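Local coordinates for tannase (Fusobacterium nucleatum subsp. nucleatum ATCC 25586, PDB 6YQ4), which hydrolyses gallotannins, the plant tannins built of galloyl esters, and so detoxifies them, probably as a serine hydrolase of the alpha/beta-hydrolase fold, at residues A[387-391]-A[408-412]; A[48-52]-A[142-146]; A[302-307]-A[449-453]. All blocks are in the same frame, centred on the assembly; numbering follows the deposited sequence.

Contact 1 (A[387-391]-A[408-412])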
ATOM      1  N   ASN A 387     -17.717  16.465 -15.248  1.00 39.66           N
ATOM      2  CA  ASN A 387     -18.464  17.374 -14.387  1.00 48.42           C
ATOM      3  C   ASN A 387     -18.333  18.817 -14.862  1.00 53.41           C
ATOM      4  O   ASN A 387     -19.307  19.585 -14.832  1.00 60.63           O
ATOM      5  CB  ASN A 387     -17.995  17.214 -12.942  1.00 36.05           C
ATOM      6  CG  ASN A 387     -18.572  15.967 -12.288  1.00 41.74           C
ATOM      7  OD1 ASN A 387     -19.756  15.677 -12.428  1.00 47.83           O
ATOM      8  ND2 ASN A 387     -17.731  15.214 -11.600  1.00 43.76           N
ATOM      9  N   ASN A 388     -17.141  19.193 -15.315  1.00 50.79           N
ATOM     10  CA  ASN A 388     -16.919  20.541 -15.825  1.00 55.69           C
ATOM     11  C   ASN A 388     -17.792  20.831 -17.049  1.00 58.98           C
ATOM     12  O   ASN A 388     -18.338  21.934 -17.189  1.00 59.80           O
ATOM     13  CB  ASN A 388     -15.432  20.700 -16.147  1.00 53.36           C
ATOM     14  CG  ASN A 388     -15.053  22.112 -16.489  1.00 55.72           C
ATOM     15  OD1 ASN A 388     -15.125  23.005 -15.650  1.00 56.84           O
ATOM     16  ND2 ASN A 388     -14.620  22.321 -17.723  1.00 57.80           N
ATOM     17  N   LYS A 389     -17.938  19.852 -17.947  1.00 60.04           N
ATOM     18  CA  LYS A 389     -18.796  20.036 -19.115  1.00 65.27           C
ATOM     19  C   LYS A 389     -20.255  20.159 -18.698  1.00 72.48           C
ATOM     20  O   LYS A 389     -21.010  20.949 -19.274  1.00 75.97           O
ATOM     21  CB  LYS A 389     -18.595  18.874 -20.097  1.00 65.01           C
ATOM     22  CG  LYS A 389     -19.841  18.378 -20.831  1.00 68.87           C
ATOM     23  CD  LYS A 389     -20.079  19.162 -22.121  1.00 80.01           C
ATOM     24  CE  LYS A 389     -20.882  18.367 -23.155  1.00 80.70           C
ATOM     25  NZ  LYS A 389     -22.160  17.821 -22.610  1.00 76.73           N
ATOM     26  N   ALA A 390     -20.659  19.399 -17.679  1.00 70.85           N
ATOM     27  CA  ALA A 390     -22.023  19.490 -17.178  1.00 62.43           C
ATOM     28  C   ALA A 390     -22.293  20.850 -16.550  1.00 64.41           C
ATOM     29  O   ALA A 390     -23.397  21.389 -16.676  1.00 68.87           O
ATOM     30  CB  ALA A 390     -22.277  18.374 -16.172  1.00 57.36           C
ATOM     31  N   ALA A 391     -21.297  21.421 -15.872  1.00 59.15           N
ATOM     32  CA  ALA A 391     -21.493  22.725 -15.247  1.00 52.56           C
ATOM     33  C   ALA A 391     -21.608  23.830 -16.291  1.00 60.79           C
ATOM     34  O   ALA A 391     -22.434  24.739 -16.155  1.00 67.73           O
ATOM     35  CB  ALA A 391     -20.349  23.012 -14.276  1.00 50.08           C
ATOM     36  N   SER A 408     -23.350  23.097  -8.884  1.00 85.88           N
ATOM     37  CA  SER A 408     -22.087  22.380  -8.691  1.00 82.59           C
ATOM     38  C   SER A 408     -21.009  22.847  -9.665  1.00 81.70           C
ATOM     39  O   SER A 408     -21.283  23.044 -10.845  1.00 90.52           O
ATOM     40  CB  SER A 408     -22.284  20.879  -8.865  1.00 80.78           C
ATOM     41  OG  SER A 408     -23.112  20.614  -9.986  1.00 84.69           O
ATOM     42  N   ILE A 409     -19.792  23.015  -9.163  1.00 74.75           N
ATOM     43  CA  ILE A 409     -18.632  23.285 -10.009  1.00 69.35           C
ATOM     44  C   ILE A 409     -17.472  22.447  -9.475  1.00 65.87           C
ATOM     45  O   ILE A 409     -17.147  22.530  -8.279  1.00 64.75           O
ATOM     46  CB  ILE A 409     -18.301  24.790 -10.066  1.00 69.77           C
ATOM     47  CG1 ILE A 409     -16.942  25.070 -10.728  1.00 69.77           C
ATOM     48  CG2 ILE A 409     -18.382  25.447  -8.677  1.00 67.02           C
ATOM     49  CD1 ILE A 409     -16.874  24.837 -12.235  1.00 66.41           C
ATOM     50  N   PRO A 410     -16.832  21.612 -10.296  1.00 58.21           N
ATOM     51  CA  PRO A 410     -15.887  20.637  -9.747  1.00 46.93           C
ATOM     52  C   PRO A 410     -14.559  21.278  -9.396  1.00 46.07           C
ATOM     53  O   PRO A 410     -14.152  22.289  -9.970  1.00 49.46           O
ATOM     54  CB  PRO A 410     -15.736  19.623 -10.883  1.00 45.71           C
ATOM     55  CG  PRO A 410     -15.930  20.435 -12.121  1.00 47.25           C
ATOM     56  CD  PRO A 410     -16.935  21.503 -11.764  1.00 53.45           C
ATOM     57  N   LYS A 411     -13.888  20.678  -8.421  1.00 41.81           N
ATOM     58  CA  LYS A 411     -12.541  21.081  -8.053  1.00 42.16           C
ATOM     59  C   LYS A 411     -11.556  19.977  -8.402  1.00 44.39           C
ATOM     60  O   LYS A 411     -11.872  18.791  -8.280  1.00 41.02           O
ATOM     61  CB  LYS A 411     -12.465  21.428  -6.571  1.00 38.43           C
ATOM     62  CG  LYS A 411     -12.987  22.818  -6.290  1.00 37.90           C
ATOM     63  CD  LYS A 411     -13.471  22.959  -4.853  1.00 50.31           C
ATOM     64  CE  LYS A 411     -14.774  23.762  -4.781  1.00 51.66           C
ATOM     65  NZ  LYS A 411     -14.800  24.959  -5.706  1.00 51.16           N
ATOM     66  N   MET A 412     -10.371  20.373  -8.863  1.00 49.31           N
ATOM     67  CA  MET A 412      -9.313  19.440  -9.222  1.00 31.47           C
ATOM     68  C   MET A 412      -8.150  19.582  -8.251  1.00 33.13           C
ATOM     69  O   MET A 412      -7.704  20.700  -7.982  1.00 38.11           O
ATOM     70  CB  MET A 412      -8.834  19.685 -10.653  1.00 36.96           C
ATOM     71  CG  MET A 412      -7.668  18.765 -11.077  1.00 33.14           C
ATOM     72  SD  MET A 412      -8.196  17.128 -11.628  1.00 39.26           S
ATOM     73  CE  MET A 412      -8.447  17.458 -13.363  1.00 51.60           C
TER
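The segment 408-412 runs as an irregular, extended chain beside one turn of helix 381-394, with CA atoms 6.0 Å apart for Ala391 and Ile409 and 6.2 Å apart for Asn388 and Pro410. Ser408, the first residue modelled after a gap in the chain at 396-407, makes its contact through the backbone: its carbonyl O lies 3.6 Å from Ala391 CB, a van der Waals approach. At Ile409 the CA-to-CB bond points sideways, but CD1 reaches back to the helix, 4.4 Å from Ala391 CB and 4.3 Å from Asn388 OD1. Pro410 is the centre of the contact, with 59 Å² covered. Its CB is 3.9 Å from Asn387 CB, its CG 3.6 Å from the backbone N of Asn388, and its CD 4.5 Å from Ala391 CB, so the ring sits against residues i, i+1 and i+4 of the turn. Phe384 of the same helix and His378 also touch this proline. By Lys411 and Met412 the segment has moved away from the turn, and the backbone of Lys411 pairs with His378 instead. No hydrogen bond joins the two segments: Asn387 ND2 bonds to Leu359 O, and the turn's own bond, Ala391 N to Asn387 O at 2.9 Å, is internal. With 189 Å² buried and none of the touching residues fully buried, the chemistry implies a modest surface packing that rests on shape and a proline ring, without directional bonds.

Contact 2 (A[48-52]-A[142-146])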
ATOM      1  N   ASN A  48       2.549  10.128  16.548  1.00 27.84           N
ATOM      2  CA  ASN A  48       3.464   9.536  17.513  1.00 39.30           C
ATOM      3  C   ASN A  48       3.808   8.117  17.068  1.00 39.31           C
ATOM      4  O   ASN A  48       3.165   7.554  16.178  1.00 39.49           O
ATOM      5  CB  ASN A  48       2.876   9.535  18.918  1.00 29.23           C
ATOM      6  CG  ASN A  48       1.717   8.582  19.053  1.00 45.62           C
ATOM      7  OD1 ASN A  48       1.900   7.360  19.099  1.00 43.52           O
ATOM      8  ND2 ASN A  48       0.507   9.132  19.130  1.00 45.96           N
ATOM      9  N   MET A  49       4.818   7.528  17.715  1.00 37.15           N
ATOM     10  CA  MET A  49       5.362   6.238  17.309  1.00 29.69           C
ATOM     11  C   MET A  49       5.732   5.382  18.518  1.00 32.38           C
ATOM     12  O   MET A  49       6.274   5.884  19.505  1.00 37.56           O
ATOM     13  CB  MET A  49       6.581   6.444  16.421  1.00 32.70           C
ATOM     14  CG  MET A  49       7.391   5.209  16.157  1.00 39.86           C
ATOM     15  SD  MET A  49       8.685   5.562  14.932  1.00 47.81           S
ATOM     16  CE  MET A  49       9.447   7.024  15.645  1.00 42.45           C
ATOM     17  N   ASN A  50       5.452   4.081  18.419  1.00 30.86           N
ATOM     18  CA  ASN A  50       5.827   3.093  19.423  1.00 29.88           C
ATOM     19  C   ASN A  50       7.065   2.344  18.957  1.00 28.68           C
ATOM     20  O   ASN A  50       7.106   1.856  17.820  1.00 30.21           O
ATOM     21  CB  ASN A  50       4.712   2.074  19.654  1.00 27.29           C
ATOM     22  CG  ASN A  50       3.485   2.682  20.260  1.00 34.33           C
ATOM     23  OD1 ASN A  50       3.566   3.668  20.982  1.00 33.96           O
ATOM     24  ND2 ASN A  50       2.330   2.089  19.979  1.00 28.38           N
ATOM     25  N   ILE A  51       8.047   2.219  19.842  1.00 32.09           N
ATOM     26  CA  ILE A  51       9.283   1.501  19.554  1.00 35.91           C
ATOM     27  C   ILE A  51       9.415   0.346  20.538  1.00 37.76           C
ATOM     28  O   ILE A  51       9.336   0.549  21.753  1.00 33.72           O
ATOM     29  CB  ILE A  51      10.503   2.429  19.633  1.00 34.68           C
ATOM     30  CG1 ILE A  51      10.429   3.491  18.537  1.00 32.49           C
ATOM     31  CG2 ILE A  51      11.787   1.619  19.540  1.00 29.92           C
ATOM     32  CD1 ILE A  51      11.631   4.417  18.551  1.00 34.46           C
ATOM     33  N   TYR A  52       9.602  -0.860  20.010  1.00 28.67           N
ATOM     34  CA  TYR A  52       9.762  -2.067  20.808  1.00 34.74           C
ATOM     35  C   TYR A  52      11.129  -2.680  20.538  1.00 36.31           C
ATOM     36  O   TYR A  52      11.509  -2.884  19.376  1.00 38.36           O
ATOM     37  CB  TYR A  52       8.665  -3.068  20.487  1.00 35.32           C
ATOM     38  CG  TYR A  52       7.288  -2.486  20.644  1.00 36.95           C
ATOM     39  CD1 TYR A  52       6.768  -2.220  21.907  1.00 39.79           C
ATOM     40  CD2 TYR A  52       6.510  -2.179  19.533  1.00 32.61           C
ATOM     41  CE1 TYR A  52       5.508  -1.691  22.059  1.00 35.13           C
ATOM     42  CE2 TYR A  52       5.250  -1.652  19.679  1.00 36.76           C
ATOM     43  CZ  TYR A  52       4.753  -1.416  20.944  1.00 35.89           C
ATOM     44  OH  TYR A  52       3.499  -0.884  21.086  1.00 36.64           O
ATOM     45  N   ALA A 142       8.905  10.139  10.721  1.00 25.19           N
ATOM     46  CA  ALA A 142       9.271   9.146  11.728  1.00 38.18           C
ATOM     47  C   ALA A 142      10.583   8.458  11.369  1.00 36.47           C
ATOM     48  O   ALA A 142      11.415   8.217  12.249  1.00 42.93           O
ATOM     49  CB  ALA A 142       8.150   8.120  11.918  1.00 33.42           C
ATOM     50  N   VAL A 143      10.799   8.160  10.083  1.00 33.36           N
ATOM     51  CA  VAL A 143      12.097   7.648   9.636  1.00 25.08           C
ATOM     52  C   VAL A 143      13.208   8.608  10.024  1.00 27.34           C
ATOM     53  O   VAL A 143      14.258   8.200  10.542  1.00 31.15           O
ATOM     54  CB  VAL A 143      12.092   7.393   8.115  1.00 29.62           C
ATOM     55  CG1 VAL A 143      13.506   7.025   7.616  1.00 36.93           C
ATOM     56  CG2 VAL A 143      11.155   6.285   7.776  1.00 28.71           C
ATOM     57  N   ARG A 144      13.001   9.896   9.778  1.00 34.90           N
ATOM     58  CA  ARG A 144      14.034  10.870  10.104  1.00 37.87           C
ATOM     59  C   ARG A 144      14.357  10.838  11.592  1.00 40.27           C
ATOM     60  O   ARG A 144      15.527  10.918  11.984  1.00 41.77           O
ATOM     61  CB  ARG A 144      13.584  12.257   9.645  1.00 28.90           C
ATOM     62  CG  ARG A 144      13.383  12.309   8.144  1.00 28.63           C
ATOM     63  CD  ARG A 144      13.013  13.678   7.640  1.00 33.51           C
ATOM     64  NE  ARG A 144      13.190  13.788   6.195  1.00 37.52           N
ATOM     65  CZ  ARG A 144      14.184  14.447   5.612  1.00 33.68           C
ATOM     66  NH1 ARG A 144      15.106  15.065   6.340  1.00 39.60           N
ATOM     67  NH2 ARG A 144      14.247  14.503   4.297  1.00 32.59           N
ATOM     68  N   TYR A 145      13.326  10.688  12.430  1.00 29.23           N
ATOM     69  CA  TYR A 145      13.521  10.474  13.861  1.00 33.36           C
ATOM     70  C   TYR A 145      14.387   9.250  14.130  1.00 39.60           C
ATOM     71  O   TYR A 145      15.282   9.290  14.982  1.00 47.21           O
ATOM     72  CB  TYR A 145      12.160  10.323  14.548  1.00 36.07           C
ATOM     73  CG  TYR A 145      12.231  10.055  16.031  1.00 39.64           C
ATOM     74  CD1 TYR A 145      12.093  11.097  16.953  1.00 36.45           C
ATOM     75  CD2 TYR A 145      12.423   8.762  16.514  1.00 34.63           C
ATOM     76  CE1 TYR A 145      12.164  10.864  18.298  1.00 33.02           C
ATOM     77  CE2 TYR A 145      12.491   8.518  17.865  1.00 39.69           C
ATOM     78  CZ  TYR A 145      12.358   9.573  18.757  1.00 40.84           C
ATOM     79  OH  TYR A 145      12.437   9.327  20.108  1.00 37.92           O
ATOM     80  N   LEU A 146      14.122   8.145  13.430  1.00 39.20           N
ATOM     81  CA  LEU A 146      14.946   6.948  13.590  1.00 36.87           C
ATOM     82  C   LEU A 146      16.407   7.215  13.265  1.00 39.39           C
ATOM     83  O   LEU A 146      17.294   6.763  13.998  1.00 45.33           O
ATOM     84  CB  LEU A 146      14.418   5.820  12.718  1.00 34.07           C
ATOM     85  CG  LEU A 146      13.022   5.330  13.088  1.00 27.47           C
ATOM     86  CD1 LEU A 146      12.693   4.082  12.275  1.00 27.45           C
ATOM     87  CD2 LEU A 146      12.946   5.053  14.562  1.00 27.68           C
TER
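Strand 48-52 and helix 142-146 pass with their axes 10.3 Å apart at closest approach, their N-to-C directions 47° apart and a signed crossing angle of -47°. The nearest CA pairs are Met49 with Ala142 at 7.4 Å and Ile51 with Leu146 at 9.9 Å, so the two diverge along their length. Alternation along the strand sends Met49 and Ile51 toward the helix. Met49, with 72 Å² covered, extends through two t rotamers, bringing SD 4.0 Å from Ala142 CB and CE 3.6 Å from Tyr145 CD2 and 4.2 Å from Leu146 CD2. Ile51 CD1 lies 4.2 Å from both Tyr145 CE2 and Leu146 CD2. All five residues are buried, and the contact is wholly apolar. Beyond it, Ile51 also touches Met153, a residue of the magnesium site. This layering of helix 134-148 on the central mixed sheet, where strand 48-54 lies between strands 26-36 and 110-114, is characteristic of the alpha/beta-hydrolase fold.

Contact 3 (A[302-307]-A[449-453])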
ATOM      1  N   TYR A 302       1.439 -10.812 -20.516  1.00 24.21           N
ATOM      2  CA  TYR A 302       2.227 -10.780 -19.290  1.00 23.54           C
ATOM      3  C   TYR A 302       1.350 -11.021 -18.060  1.00 37.41           C
ATOM      4  O   TYR A 302       1.699 -11.823 -17.183  1.00 34.39           O
ATOM      5  CB  TYR A 302       2.954  -9.439 -19.176  1.00 25.34           C
ATOM      6  CG  TYR A 302       3.688  -9.255 -17.876  1.00 33.59           C
ATOM      7  CD1 TYR A 302       4.949  -9.800 -17.689  1.00 39.75           C
ATOM      8  CD2 TYR A 302       3.122  -8.555 -16.833  1.00 42.73           C
ATOM      9  CE1 TYR A 302       5.611  -9.651 -16.503  1.00 38.37           C
ATOM     10  CE2 TYR A 302       3.783  -8.405 -15.635  1.00 48.09           C
ATOM     11  CZ  TYR A 302       5.025  -8.950 -15.485  1.00 47.07           C
ATOM     12  OH  TYR A 302       5.689  -8.783 -14.297  1.00 65.16           O
ATOM     13  N   LEU A 303       0.209 -10.323 -17.967  1.00 33.09           N
ATOM     14  CA  LEU A 303      -0.654 -10.510 -16.808  1.00 28.15           C
ATOM     15  C   LEU A 303      -1.145 -11.941 -16.707  1.00 33.82           C
ATOM     16  O   LEU A 303      -1.193 -12.519 -15.611  1.00 35.71           O
ATOM     17  CB  LEU A 303      -1.846  -9.569 -16.865  1.00 31.06           C
ATOM     18  CG  LEU A 303      -1.645  -8.102 -16.590  1.00 30.42           C
ATOM     19  CD1 LEU A 303      -2.931  -7.601 -15.973  1.00 34.06           C
ATOM     20  CD2 LEU A 303      -0.488  -7.926 -15.641  1.00 35.99           C
ATOM     21  N   SER A 304      -1.542 -12.521 -17.838  1.00 30.34           N
ATOM     22  CA  SER A 304      -2.074 -13.869 -17.801  1.00 29.14           C
ATOM     23  C   SER A 304      -1.030 -14.846 -17.279  1.00 33.61           C
ATOM     24  O   SER A 304      -1.380 -15.850 -16.656  1.00 36.69           O
ATOM     25  CB  SER A 304      -2.567 -14.267 -19.192  1.00 29.82           C
ATOM     26  OG  SER A 304      -1.500 -14.761 -19.992  1.00 35.75           O
ATOM     27  N   ILE A 305       0.255 -14.552 -17.487  1.00 41.79           N
ATOM     28  CA  ILE A 305       1.298 -15.454 -17.005  1.00 35.29           C
ATOM     29  C   ILE A 305       1.418 -15.378 -15.490  1.00 32.35           C
ATOM     30  O   ILE A 305       1.643 -16.394 -14.823  1.00 37.59           O
ATOM     31  CB  ILE A 305       2.630 -15.148 -17.713  1.00 32.82           C
ATOM     32  CG1 ILE A 305       2.488 -15.419 -19.209  1.00 37.08           C
ATOM     33  CG2 ILE A 305       3.718 -16.025 -17.174  1.00 32.87           C
ATOM     34  CD1 ILE A 305       3.683 -14.977 -20.039  1.00 32.41           C
ATOM     35  N   ILE A 306       1.242 -14.183 -14.915  1.00 30.61           N
ATOM     36  CA  ILE A 306       1.145 -14.060 -13.459  1.00 27.53           C
ATOM     37  C   ILE A 306       0.071 -14.997 -12.919  1.00 29.33           C
ATOM     38  O   ILE A 306       0.266 -15.678 -11.907  1.00 34.88           O
ATOM     39  CB  ILE A 306       0.845 -12.608 -13.063  1.00 29.04           C
ATOM     40  CG1 ILE A 306       2.015 -11.703 -13.357  1.00 34.80           C
ATOM     41  CG2 ILE A 306       0.486 -12.493 -11.584  1.00 30.35           C
ATOM     42  CD1 ILE A 306       1.594 -10.264 -13.133  1.00 36.26           C
ATOM     43  N   ILE A 307      -1.098 -15.018 -13.568  1.00 29.19           N
ATOM     44  CA  ILE A 307      -2.172 -15.884 -13.092  1.00 29.03           C
ATOM     45  C   ILE A 307      -1.799 -17.347 -13.309  1.00 31.64           C
ATOM     46  O   ILE A 307      -1.963 -18.174 -12.407  1.00 33.11           O
ATOM     47  CB  ILE A 307      -3.510 -15.513 -13.769  1.00 27.97           C
ATOM     48  CG1 ILE A 307      -3.925 -14.082 -13.414  1.00 23.23           C
ATOM     49  CG2 ILE A 307      -4.630 -16.469 -13.354  1.00 28.51           C
ATOM     50  CD1 ILE A 307      -4.152 -13.864 -11.935  1.00 21.79           C
ATOM     51  N   LEU A 449      -5.239  -5.852 -10.870  1.00 24.25           N
ATOM     52  CA  LEU A 449      -3.913  -6.473 -10.796  1.00 27.00           C
ATOM     53  C   LEU A 449      -2.906  -5.785 -11.726  1.00 27.14           C
ATOM     54  O   LEU A 449      -1.692  -5.894 -11.519  1.00 20.58           O
ATOM     55  CB  LEU A 449      -4.012  -7.962 -11.144  1.00 24.18           C
ATOM     56  CG  LEU A 449      -2.728  -8.793 -11.183  1.00 25.20           C
ATOM     57  CD1 LEU A 449      -2.164  -8.977  -9.781  1.00 25.59           C
ATOM     58  CD2 LEU A 449      -2.990 -10.134 -11.813  1.00 21.56           C
ATOM     59  N   ALA A 450      -3.398  -5.060 -12.731  1.00 29.96           N
ATOM     60  CA  ALA A 450      -2.530  -4.316 -13.631  1.00 24.51           C
ATOM     61  C   ALA A 450      -1.697  -3.278 -12.892  1.00 26.47           C
ATOM     62  O   ALA A 450      -0.592  -2.950 -13.336  1.00 31.77           O
ATOM     63  CB  ALA A 450      -3.382  -3.649 -14.717  1.00 21.53           C
ATOM     64  N   ILE A 451      -2.196  -2.763 -11.768  1.00 26.55           N
ATOM     65  CA  ILE A 451      -1.594  -1.614 -11.091  1.00 18.18           C
ATOM     66  C   ILE A 451      -0.377  -2.062 -10.284  1.00 24.09           C
ATOM     67  O   ILE A 451       0.705  -1.480 -10.457  1.00 20.99           O
ATOM     68  CB  ILE A 451      -2.613  -0.873 -10.196  1.00 23.47           C
ATOM     69  CG1 ILE A 451      -3.627  -0.095 -11.033  1.00 20.14           C
ATOM     70  CG2 ILE A 451      -1.876   0.107  -9.260  1.00 21.72           C
ATOM     71  CD1 ILE A 451      -3.060   1.246 -11.557  1.00 29.84           C
ATOM     72  N   PRO A 452      -0.485  -3.044  -9.377  1.00 24.90           N
ATOM     73  CA  PRO A 452       0.741  -3.536  -8.732  1.00 16.36           C
ATOM     74  C   PRO A 452       1.717  -4.166  -9.719  1.00 27.06           C
ATOM     75  O   PRO A 452       2.935  -4.009  -9.541  1.00 27.93           O
ATOM     76  CB  PRO A 452       0.233  -4.563  -7.693  1.00 21.68           C
ATOM     77  CG  PRO A 452      -1.161  -4.961  -8.152  1.00 18.98           C
ATOM     78  CD  PRO A 452      -1.697  -3.702  -8.829  1.00 18.01           C
ATOM     79  N   ALA A 453       1.224  -4.857 -10.757  1.00 23.26           N
ATOM     80  CA  ALA A 453       2.120  -5.368 -11.809  1.00 24.81           C
ATOM     81  C   ALA A 453       2.929  -4.247 -12.451  1.00 32.63           C
ATOM     82  O   ALA A 453       4.148  -4.391 -12.660  1.00 34.23           O
ATOM     83  CB  ALA A 453       1.333  -6.098 -12.904  1.00 18.14           C
TER
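Leu449, Leu303 and Ala453 carry most of the 256 Å² buried here, with 71, 59 and 44 Å² respectively. Leu449, at the beginning of the segment 449-453, points toward helix 298-316, and its CD2 packs 3.9 Å from Ile307 CD1 and 4.2 Å from Ile306 CG2. Leu303, on helix 298-316, reaches across to 449-453: its CD1 is 4.2 Å from Ala450 CB and its CD2 3.8 Å from Ala453 CB. That small methyl accepts several neighbours, since Ile306 CD1 also lies 4.2 Å from Ala453 CB, and Tyr302 CE2, at 4.3 Å, presents its ring edge to the same atom. Every cross-segment contact is between carbon atoms and no hydrogen bond spans the gap, so the join is hydrophobic packing of one helix against the start of another. Around it, Trp221 and Met222 of helix 212-223 touch both Leu303 and Ala450, Leu340 of helix 340-344 packs on Leu303 and Ile307, and Phe468 of edge strand 465-469 meets Ile306 and Pro452.

Along the chain, contact 2 closes before the others open, while contact 1 is nested inside the loop closed by contact 3. Their centres are well separated: 42 Å between contacts 1 and 2, and 35 Å from contact 3 to each of the others; none touch. Contacts 2 and 3 are buried on opposite sides of the chain's centre and relate to the same nine-stranded sheet, contact 2 through strand 48-54 and contact 3 through Phe468 of strand 465-469, an outermost strand of the sheet. Contact 1 is superficial, its centre 30 Å from the chain's centre. Two separate hydrophobic clusters thus pack helices near distant parts of one sheet, while a peripheral segment lies against helix 381-394.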